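Local coordinates for CurF (Lyngbya majuscula, PDB 5DP2), which is an enoyl reductase domain of a polyketide synthase that forms a cyclopropane ring in curacin A biosynthesis and binds NADP, at residues 38-43 with 88-93; 43-48 with 83-88; 166-171 with 188-193. All coordinates share one frame; numbering follows the deposited sequence. Where two conformers were deposited one is given.

Contact 1 of 3, residues 38-43 with 88-93; sequences EVEVQI and VVAVGS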
loop_
_atom_site.group_PDB
_atom_site.type_symbol
_atom_site.label_atom_id
_atom_site.label_comp_id
_atom_site.label_asym_id
_atom_site.label_seq_id
_atom_site.Cartn_x
_atom_site.Cartn_y
_atom_site.Cartn_z
ATOM N N GLU A 38 -21.833 -2.284 15.348
ATOM C CA GLU A 38 -20.982 -1.389 14.572
ATOM C C GLU A 38 -20.190 -0.451 15.467
ATOM O O GLU A 38 -20.519 -0.268 16.637
ATOM C CB GLU A 38 -21.835 -0.572 13.608
ATOM C CG GLU A 38 -22.544 -1.392 12.544
ATOM C CD GLU A 38 -23.422 -0.572 11.621
ATOM O OE1 GLU A 38 -23.970 0.469 12.020
ATOM O OE2 GLU A 38 -23.608 -1.032 10.489
ATOM N N VAL A 39 -19.157 0.170 14.874
ATOM C CA VAL A 39 -18.320 1.168 15.523
ATOM C C VAL A 39 -18.194 2.371 14.583
ATOM O O VAL A 39 -17.997 2.185 13.381
ATOM C CB VAL A 39 -16.899 0.602 15.804
ATOM C CG1 VAL A 39 -16.012 1.609 16.498
ATOM C CG2 VAL A 39 -16.965 -0.677 16.634
ATOM N N GLU A 40 -18.283 3.584 15.136
ATOM C CA GLU A 40 -18.080 4.814 14.350
ATOM C C GLU A 40 -16.718 5.428 14.707
ATOM O O GLU A 40 -16.435 5.704 15.890
ATOM C CB GLU A 40 -19.170 5.842 14.609
ATOM C CG GLU A 40 -19.087 7.035 13.662
ATOM C CD GLU A 40 -20.071 8.126 13.940
ATOM O OE1 GLU A 40 -20.544 8.746 12.952
ATOM O OE2 GLU A 40 -20.346 8.373 15.134
ATOM N N VAL A 41 -15.906 5.650 13.669
ATOM C CA VAL A 41 -14.571 6.219 13.802
ATOM C C VAL A 41 -14.544 7.602 13.120
ATOM O O VAL A 41 -14.976 7.738 11.963
ATOM C CB VAL A 41 -13.516 5.313 13.139
ATOM C CG1 VAL A 41 -12.124 5.900 13.309
ATOM C CG2 VAL A 41 -13.590 3.905 13.722
ATOM N N GLN A 42 -14.062 8.612 13.842
ATOM C CA GLN A 42 -13.781 9.922 13.238
ATOM C C GLN A 42 -12.372 9.877 12.642
ATOM O O GLN A 42 -11.378 9.658 13.368
ATOM C CB GLN A 42 -13.888 11.029 14.283
ATOM C CG GLN A 42 -13.721 12.395 13.622
ATOM C CD GLN A 42 -14.001 13.544 14.520
ATOM O OE1 GLN A 42 -14.418 13.378 15.644
ATOM N NE2 GLN A 42 -13.800 14.732 14.020
ATOM N N ILE A 43 -12.274 10.008 11.328
ATOM C CA ILE A 43 -11.000 9.899 10.647
ATOM C C ILE A 43 -10.123 11.092 10.975
ATOM O O ILE A 43 -10.579 12.230 10.961
ATOM C CB ILE A 43 -11.217 9.762 9.109
ATOM C CG1 ILE A 43 -12.092 8.559 8.804
ATOM C CG2 ILE A 43 -9.898 9.714 8.385
ATOM C CD1 ILE A 43 -11.557 7.216 9.260
ATOM N N VAL A 88 -12.212 6.353 17.816
ATOM C CA VAL A 88 -13.588 5.863 18.007
ATOM C C VAL A 88 -14.411 6.952 18.719
ATOM O O VAL A 88 -14.044 7.403 19.811
ATOM C CB VAL A 88 -13.565 4.561 18.826
ATOM C CG1 VAL A 88 -14.991 4.100 19.155
ATOM C CG2 VAL A 88 -12.830 3.472 18.070
ATOM N N VAL A 89 -15.527 7.346 18.100
ATOM C CA VAL A 89 -16.390 8.386 18.662
ATOM C C VAL A 89 -17.757 7.886 19.103
ATOM O O VAL A 89 -18.413 8.574 19.888
ATOM C CB VAL A 89 -16.531 9.603 17.731
ATOM C CG1 VAL A 89 -15.204 10.360 17.647
ATOM C CG2 VAL A 89 -17.078 9.213 16.367
ATOM N N ALA A 90 -18.194 6.733 18.620
ATOM C CA ALA A 90 -19.472 6.140 19.072
ATOM C C ALA A 90 -19.358 4.650 18.841
ATOM O O ALA A 90 -18.746 4.209 17.868
ATOM C CB ALA A 90 -20.662 6.742 18.321
ATOM N N VAL A 91 -19.977 3.875 19.725
ATOM C CA VAL A 91 -19.915 2.440 19.646
ATOM C C VAL A 91 -21.330 1.868 19.721
ATOM O O VAL A 91 -22.150 2.294 20.548
ATOM C CB VAL A 91 -19.007 1.888 20.769
ATOM C CG1 VAL A 91 -18.872 0.400 20.687
ATOM C CG2 VAL A 91 -17.609 2.526 20.704
ATOM N N GLY A 92 -21.607 0.874 18.882
ATOM C CA GLY A 92 -22.887 0.183 18.942
ATOM C C GLY A 92 -23.098 -0.445 20.316
ATOM O O GLY A 92 -22.153 -0.830 21.026
ATOM N N SER A 93 -24.367 -0.574 20.679
ATOM C CA SER A 93 -24.745 -0.952 22.024
ATOM C C SER A 93 -24.189 -2.281 22.478
ATOM O O SER A 93 -23.963 -2.453 23.684
ATOM C CB SER A 93 -26.277 -1.018 22.111
ATOM O OG SER A 93 -26.821 -2.002 21.267
#
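The carbonyl oxygen E40 O is gripped by two successive amides of the facing strand: V89 N at 2.9 Å, with an N-H...O angle of 164°, and A90 N by a weak bond at 3.4 Å. Two residues set against one make this a classic beta bulge, placed in the antiparallel pairing of strands 39-48 and 83-91 within the GroES-like part of the enoyl reductase. The bulge advances the register by one residue, so that V39 faces V91 but V41 faces V88. Towards the strand ends the ladder continues with E40 N to A90 O and then G92 N to E38 O, the latter at 2.7 Å.

V39, V41, V88 and V91 share one face. There V39 CG1 lies 3.8 Å from V88 CG1, the two side chains crossing at about a right angle; L124 packs on V39 and V41, and V104 on V41 and V88. E40 and A90 occupy the other face. The E40 side chain is fully stretched, with CG anti to the backbone N (chi1 -172°), which lays OE2 3.6 Å from both V89 CG2 and A90 CB while OE1 takes a salt bridge from R31. An alanine here lacks the carboxylate and would probably leave the charge of R31 without its mate and open a gap beside V89 and A90. V89, the first residue of the bulge, also reaches Q42, where its CG1 methyl touches both the aliphatic Q42 CB and the amide oxygen Q42 OE1, each at 3.7 Å.

Contact 2 of 3, residues 43-48 with 83-88; sequences IKAVPV and EGVGTV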
loop_
_atom_site.group_PDB
_atom_site.type_symbol
_atom_site.label_atom_id
_atom_site.label_comp_id
_atom_site.label_asym_id
_atom_site.label_seq_id
_atom_site.Cartn_x
_atom_site.Cartn_y
_atom_site.Cartn_z
ATOM N N ILE A 43 -12.274 10.008 11.328
ATOM C CA ILE A 43 -11.000 9.899 10.647
ATOM C C ILE A 43 -10.123 11.092 10.975
ATOM O O ILE A 43 -10.579 12.230 10.961
ATOM C CB ILE A 43 -11.217 9.762 9.109
ATOM C CG1 ILE A 43 -12.092 8.559 8.804
ATOM C CG2 ILE A 43 -9.898 9.714 8.385
ATOM C CD1 ILE A 43 -11.557 7.216 9.260
ATOM N N LYS A 44 -8.830 10.817 11.258
ATOM C CA LYS A 44 -7.861 11.865 11.509
ATOM C C LYS A 44 -6.817 11.998 10.402
ATOM O O LYS A 44 -6.369 13.105 10.114
ATOM C CB LYS A 44 -7.202 11.672 12.878
ATOM C CG LYS A 44 -8.191 11.654 14.058
ATOM C CD LYS A 44 -8.863 12.999 14.286
ATOM C CE LYS A 44 -10.067 12.911 15.210
ATOM N NZ LYS A 44 -9.649 12.640 16.613
ATOM N N ALA A 45 -6.409 10.888 9.777
ATOM C CA ALA A 45 -5.417 10.941 8.706
ATOM C C ALA A 45 -5.666 9.769 7.785
ATOM O O ALA A 45 -5.956 8.653 8.234
ATOM C CB ALA A 45 -3.998 10.930 9.276
ATOM N N VAL A 46 -5.531 10.020 6.481
ATOM C CA VAL A 46 -5.834 9.022 5.471
ATOM C C VAL A 46 -4.904 9.285 4.296
ATOM O O VAL A 46 -4.859 10.405 3.785
ATOM C CB VAL A 46 -7.347 9.057 5.056
ATOM C CG1 VAL A 46 -7.906 10.461 4.858
ATOM C CG2 VAL A 46 -7.585 8.143 3.880
ATOM N N PRO A 47 -4.127 8.286 3.879
ATOM C CA PRO A 47 -3.201 8.515 2.785
ATOM C C PRO A 47 -3.831 8.247 1.433
ATOM O O PRO A 47 -4.851 7.555 1.323
ATOM C CB PRO A 47 -2.107 7.504 3.057
ATOM C CG PRO A 47 -2.871 6.330 3.623
ATOM C CD PRO A 47 -3.965 6.929 4.470
ATOM N N VAL A 48 -3.193 8.776 0.380
ATOM C CA VAL A 48 -3.546 8.435 -0.988
ATOM C C VAL A 48 -2.745 7.195 -1.428
ATOM O O VAL A 48 -1.544 7.116 -1.173
ATOM C CB VAL A 48 -3.199 9.600 -1.952
ATOM C CG1 VAL A 48 -3.721 9.297 -3.361
ATOM C CG2 VAL A 48 -3.772 10.919 -1.472
ATOM N N GLU A 83 -7.225 2.597 3.630
ATOM C CA GLU A 83 -6.565 2.510 4.916
ATOM C C GLU A 83 -6.712 3.888 5.556
ATOM O O GLU A 83 -6.944 4.887 4.865
ATOM C CB GLU A 83 -5.065 2.173 4.746
ATOM C CG GLU A 83 -4.327 3.181 3.858
ATOM C CD GLU A 83 -2.832 2.930 3.690
ATOM O OE1 GLU A 83 -2.202 2.491 4.694
ATOM O OE2 GLU A 83 -2.317 3.189 2.578
ATOM N N GLY A 84 -6.554 3.958 6.865
ATOM C CA GLY A 84 -6.456 5.229 7.541
ATOM C C GLY A 84 -6.414 5.064 9.032
ATOM O O GLY A 84 -6.306 3.923 9.529
ATOM N N VAL A 85 -6.471 6.188 9.747
ATOM C CA VAL A 85 -6.387 6.167 11.209
ATOM C C VAL A 85 -7.349 7.177 11.785
ATOM O O VAL A 85 -7.652 8.202 11.157
ATOM C CB VAL A 85 -4.952 6.473 11.732
ATOM C CG1 VAL A 85 -3.951 5.432 11.261
ATOM C CG2 VAL A 85 -4.510 7.863 11.331
ATOM N N GLY A 86 -7.855 6.888 12.982
ATOM C CA GLY A 86 -8.713 7.852 13.643
ATOM C C GLY A 86 -9.073 7.420 15.038
ATOM O O GLY A 86 -8.396 6.584 15.658
ATOM N N THR A 87 -10.135 8.036 15.546
ATOM C CA THR A 87 -10.541 7.891 16.941
ATOM C C THR A 87 -11.969 7.386 17.007
ATOM O O THR A 87 -12.853 7.914 16.324
ATOM C CB THR A 87 -10.469 9.247 17.658
ATOM O OG1 THR A 87 -9.154 9.801 17.456
ATOM C CG2 THR A 87 -10.779 9.133 19.144
ATOM N N VAL A 88 -12.212 6.353 17.816
ATOM C CA VAL A 88 -13.588 5.863 18.007
ATOM C C VAL A 88 -14.411 6.952 18.719
ATOM O O VAL A 88 -14.044 7.403 19.811
ATOM C CB VAL A 88 -13.565 4.561 18.826
ATOM C CG1 VAL A 88 -14.991 4.100 19.155
ATOM C CG2 VAL A 88 -12.830 3.472 18.070
#
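Segments 43-48 and 83-88, of strands 39-48 and 83-91, run antiparallel at 165°, their axes approaching to 4.4 Å, with I43 opposite G86 and A45 opposite V85. V85 O accepts two amides in succession, K44 N in the carbonyl plane at 2.9 Å and A45 N at 3.3 Å, the second donor tilted 31° out of that plane. In return V85 N bonds to A45 O.

On the face shared by A45 and V85, the alanine methyl meets V85 CG2 at 3.7 Å in one of the two valine conformers, and M133 and A136 of helix 133-136 lie against V85. The K44 side chain runs alongside the facing strand. Its CG, beside the backbone N (chi1 -58°), lies near G86 CA; bends at chi2 and chi4 then bring NZ to 3.0 Å from T87 OG1, a hydrogen bond that holds for one of two lysine conformers and is less certain for that.

K44 and A45 together facing V85 form a classic beta bulge, here in a strand pairing of the GroES-like part of the reductase. The glycines suit the close backbones: a CB on G86 would sit tightly against I43 CA, and one on G84 against A45 O.

Beyond the bulge the P47 ring crosses the E83 side chain at a slant. Its CG is 3.4 Å from E83 OE2, and its CD packs near E83 CG and the backbone oxygen. That buried E83 O has no polar partner and meets V46 CG2 at 3.5 Å. The E83 carboxylate is fixed from outside the two strands, with N49 and K336 both at OE2 and the amide of M141 at OE1.

Contact 3 of 3, residues 166-171 with 188-193; sequences AASGGA and ATTSPH. With NAP (NADP nicotinamide-adenine-dinucleotide phosphate), chain B.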
loop_
_atom_site.group_PDB
_atom_site.type_symbol
_atom_site.label_atom_id
_atom_site.label_comp_id
_atom_site.label_asym_id
_atom_site.label_seq_id
_atom_site.Cartn_x
_atom_site.Cartn_y
_atom_site.Cartn_z
ATOM N N ALA A 166 10.958 0.638 -7.751
ATOM C CA ALA A 166 10.188 1.791 -7.287
ATOM C C ALA A 166 10.339 1.920 -5.770
ATOM O O ALA A 166 9.378 2.140 -5.008
ATOM C CB ALA A 166 8.729 1.724 -7.702
ATOM N N ALA A 167 11.593 1.858 -5.326
ATOM C CA ALA A 167 11.926 1.798 -3.909
ATOM C C ALA A 167 11.693 3.106 -3.165
ATOM O O ALA A 167 11.743 3.120 -1.940
ATOM C CB ALA A 167 13.360 1.292 -3.734
ATOM N N SER A 168 11.433 4.187 -3.911
ATOM C CA SER A 168 11.053 5.481 -3.377
ATOM C C SER A 168 9.582 5.584 -2.964
ATOM O O SER A 168 9.249 6.520 -2.251
ATOM C CB SER A 168 11.335 6.495 -4.508
ATOM O OG SER A 168 10.996 5.911 -5.796
ATOM N N GLY A 169 8.742 4.696 -3.492
ATOM C CA GLY A 169 7.312 4.788 -3.255
ATOM C C GLY A 169 6.896 4.129 -1.943
ATOM O O GLY A 169 7.736 3.736 -1.131
ATOM N N GLY A 170 5.596 4.054 -1.709
ATOM C CA GLY A 170 5.092 3.554 -0.430
ATOM C C GLY A 170 5.415 2.080 -0.212
ATOM O O GLY A 170 6.056 1.691 0.772
ATOM N N ALA A 171 4.947 1.239 -1.139
ATOM C CA ALA A 171 5.226 -0.182 -1.027
ATOM C C ALA A 171 6.727 -0.440 -1.028
ATOM O O ALA A 171 7.234 -1.276 -0.275
ATOM C CB ALA A 171 4.521 -0.957 -2.138
ATOM N N ALA A 188 18.075 -1.626 -5.134
ATOM C CA ALA A 188 16.889 -0.777 -5.328
ATOM C C ALA A 188 16.923 -0.108 -6.673
ATOM O O ALA A 188 17.991 0.220 -7.202
ATOM C CB ALA A 188 16.847 0.280 -4.233
ATOM N N THR A 189 15.731 0.135 -7.219
ATOM C CA THR A 189 15.605 1.021 -8.387
ATOM C C THR A 189 14.667 2.171 -8.058
ATOM O O THR A 189 13.700 2.032 -7.300
ATOM C CB THR A 189 15.141 0.304 -9.661
ATOM O OG1 THR A 189 13.742 0.007 -9.550
ATOM C CG2 THR A 189 15.969 -0.936 -9.942
ATOM N N THR A 190 14.958 3.329 -8.648
ATOM C CA THR A 190 14.112 4.509 -8.519
ATOM C C THR A 190 14.481 5.460 -9.670
ATOM O O THR A 190 15.436 5.244 -10.416
ATOM C CB THR A 190 14.289 5.180 -7.130
ATOM O OG1 THR A 190 13.352 6.223 -6.985
ATOM C CG2 THR A 190 15.676 5.762 -6.945
ATOM N N SER A 191 13.711 6.529 -9.801
ATOM C CA SER A 191 13.958 7.478 -10.883
ATOM C C SER A 191 15.271 8.234 -10.621
ATOM O O SER A 191 15.687 8.407 -9.460
ATOM C CB SER A 191 12.796 8.440 -10.981
ATOM O OG SER A 191 11.594 7.767 -11.330
ATOM N N PRO A 192 15.930 8.738 -11.682
ATOM C CA PRO A 192 17.263 9.333 -11.516
ATOM C C PRO A 192 17.392 10.391 -10.409
ATOM O O PRO A 192 18.410 10.407 -9.705
ATOM C CB PRO A 192 17.565 9.887 -12.908
ATOM C CG PRO A 192 16.873 8.911 -13.811
ATOM C CD PRO A 192 15.596 8.570 -13.114
ATOM N N HIS A 193 16.409 11.273 -10.260
ATOM C CA HIS A 193 16.524 12.343 -9.303
ATOM C C HIS A 193 16.254 11.903 -7.859
ATOM O O HIS A 193 16.434 12.708 -6.947
ATOM C CB HIS A 193 15.645 13.546 -9.669
ATOM C CG HIS A 193 14.192 13.331 -9.445
ATOM N ND1 HIS A 193 13.423 12.540 -10.262
ATOM C CD2 HIS A 193 13.366 13.829 -8.496
ATOM C CE1 HIS A 193 12.179 12.568 -9.822
ATOM N NE2 HIS A 193 12.121 13.339 -8.753
HETATM P PA NAP B . 3.990 4.411 -4.989
HETATM O O1A NAP B . 4.186 5.386 -3.880
HETATM O O2A NAP B . 4.938 3.277 -5.135
HETATM O O5B NAP B . 3.905 5.257 -6.342
HETATM C C5B NAP B . 4.054 4.627 -7.622
HETATM C C4B NAP B . 5.491 4.276 -7.942
HETATM O O4B NAP B . 5.551 3.843 -9.281
HETATM C C3B NAP B . 6.455 5.413 -7.778
HETATM O O3B NAP B . 7.369 5.074 -6.732
HETATM C C2B NAP B . 7.166 5.546 -9.139
HETATM O O2B NAP B . 8.563 5.636 -9.142
HETATM C C1B NAP B . 6.826 4.239 -9.827
HETATM N N9A NAP B . 6.622 4.346 -11.265
HETATM C C8A NAP B . 5.455 4.690 -11.912
HETATM N N7A NAP B . 5.635 4.680 -13.254
HETATM C C5A NAP B . 6.909 4.319 -13.461
HETATM C C6A NAP B . 7.721 4.115 -14.616
HETATM N N6A NAP B . 7.198 4.293 -15.846
HETATM N N1A NAP B . 8.983 3.742 -14.445
HETATM C C2A NAP B . 9.468 3.574 -13.210
HETATM N N3A NAP B . 8.809 3.732 -12.059
HETATM C C4A NAP B . 7.550 4.118 -12.191
HETATM O O3 NAP B . 2.499 3.808 -4.921
HETATM P PN NAP B . 1.900 2.675 -3.960
HETATM O O1N NAP B . 0.529 3.094 -3.595
HETATM O O2N NAP B . 2.871 2.341 -2.866
HETATM O O5D NAP B . 1.766 1.476 -4.958
HETATM C C5D NAP B . 2.969 0.877 -5.494
HETATM C C4D NAP B . 2.612 0.007 -6.725
HETATM O O4D NAP B . 2.127 -1.223 -6.254
HETATM C C3D NAP B . 1.495 0.574 -7.611
HETATM O O3D NAP B . 1.706 0.093 -8.945
HETATM C C2D NAP B . 0.246 0.001 -6.991
HETATM O O2D NAP B . -0.808 -0.071 -7.956
HETATM C C1D NAP B . 0.723 -1.353 -6.536
HETATM N N1N NAP B . 0.166 -1.968 -5.311
HETATM C C2N NAP B . -0.353 -3.216 -5.369
HETATM C C3N NAP B . -0.878 -3.856 -4.250
HETATM C C7N NAP B . -1.436 -5.232 -4.370
HETATM O O7N NAP B . -2.050 -5.625 -3.401
HETATM N N7N NAP B . -1.218 -5.939 -5.511
HETATM C C4N NAP B . -0.867 -3.187 -3.021
HETATM C C5N NAP B . -0.325 -1.909 -2.986
HETATM C C6N NAP B . 0.193 -1.309 -4.140
HETATM P P2B NAP B . 9.385 6.948 -8.744
HETATM O O1X NAP B . 9.179 7.151 -7.248
HETATM O O2X NAP B . 10.794 6.572 -9.105
HETATM O O3X NAP B . 8.817 8.087 -9.556
#
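Hydroxyl to hydroxyl, S168 OG and T190 OG1 meet at 2.7 Å, and both lie beside the 2'-phosphate of NADP. S168 OG donates to phosphate oxygen O1X at 2.6 Å, its chi1 of 38° holding it between the backbone N and the carbonyl carbon. T190 OG1 is anti to its own backbone N (chi1 -173°), which turns it towards S168 and leaves at most a weak bond to O2X. S191 grips O2X through both its amide N and its OG, the hydroxyl at 2.6 Å, and R210 in turn bonds S191 OG. Such a grip on the 2'-phosphate, which NAD lacks, is consistent with a preference for NADP.

Backbone bonds tie the two segments together. A167 N points almost straight at T189 O, 2.9 Å away with an N-H...O angle of 174°, while A166 N makes only a weak bond to T189 OG1, whose hydroxyl is also paired with H165. The type I turn from A166 to G169 is closed by G169 N to A166 O. At the N-terminus of the following helix, G170 N bonds O1A and A171 N bonds O2N, one to each phosphate of the bridging diphosphate. A CB on G169 would clash with O2A.

Apolar contact is slight: A167 CB on A188 CB at 3.7 Å, with A166 CB near the adenine ribose.

The turn joins strand 161-164 to helix 170-181, and strand 185-190 completes this beta-alpha-beta unit of the Rossmann fold; L198 of helix 195-200 packs on A167 and T190, and strand 205-208 adjoins strand 185-190.

Overall arrangement
Contacts 1 and 2 are consecutive parts of one antiparallel pairing, strand 39-48 with strand 83-91; they share I43 and V88 and meet where Q42 N probably bonds T87 O. Each holds a classic bulge, but the extra residue lies on strand 83-91 in contact 1 and on strand 39-48 in contact 2. Contact 1 is the outer, partly buried end; contact 2 is buried and runs towards the cofactor, the side chain of E83 about 7 Å from NADP. Contact 3, also buried, belongs to the Rossmann part, its centre about 25 Å from that of contact 2. Valine packing in contact 1 and glycine, proline and lysine in contact 2 give way to phosphate-binding hydroxyls and amides.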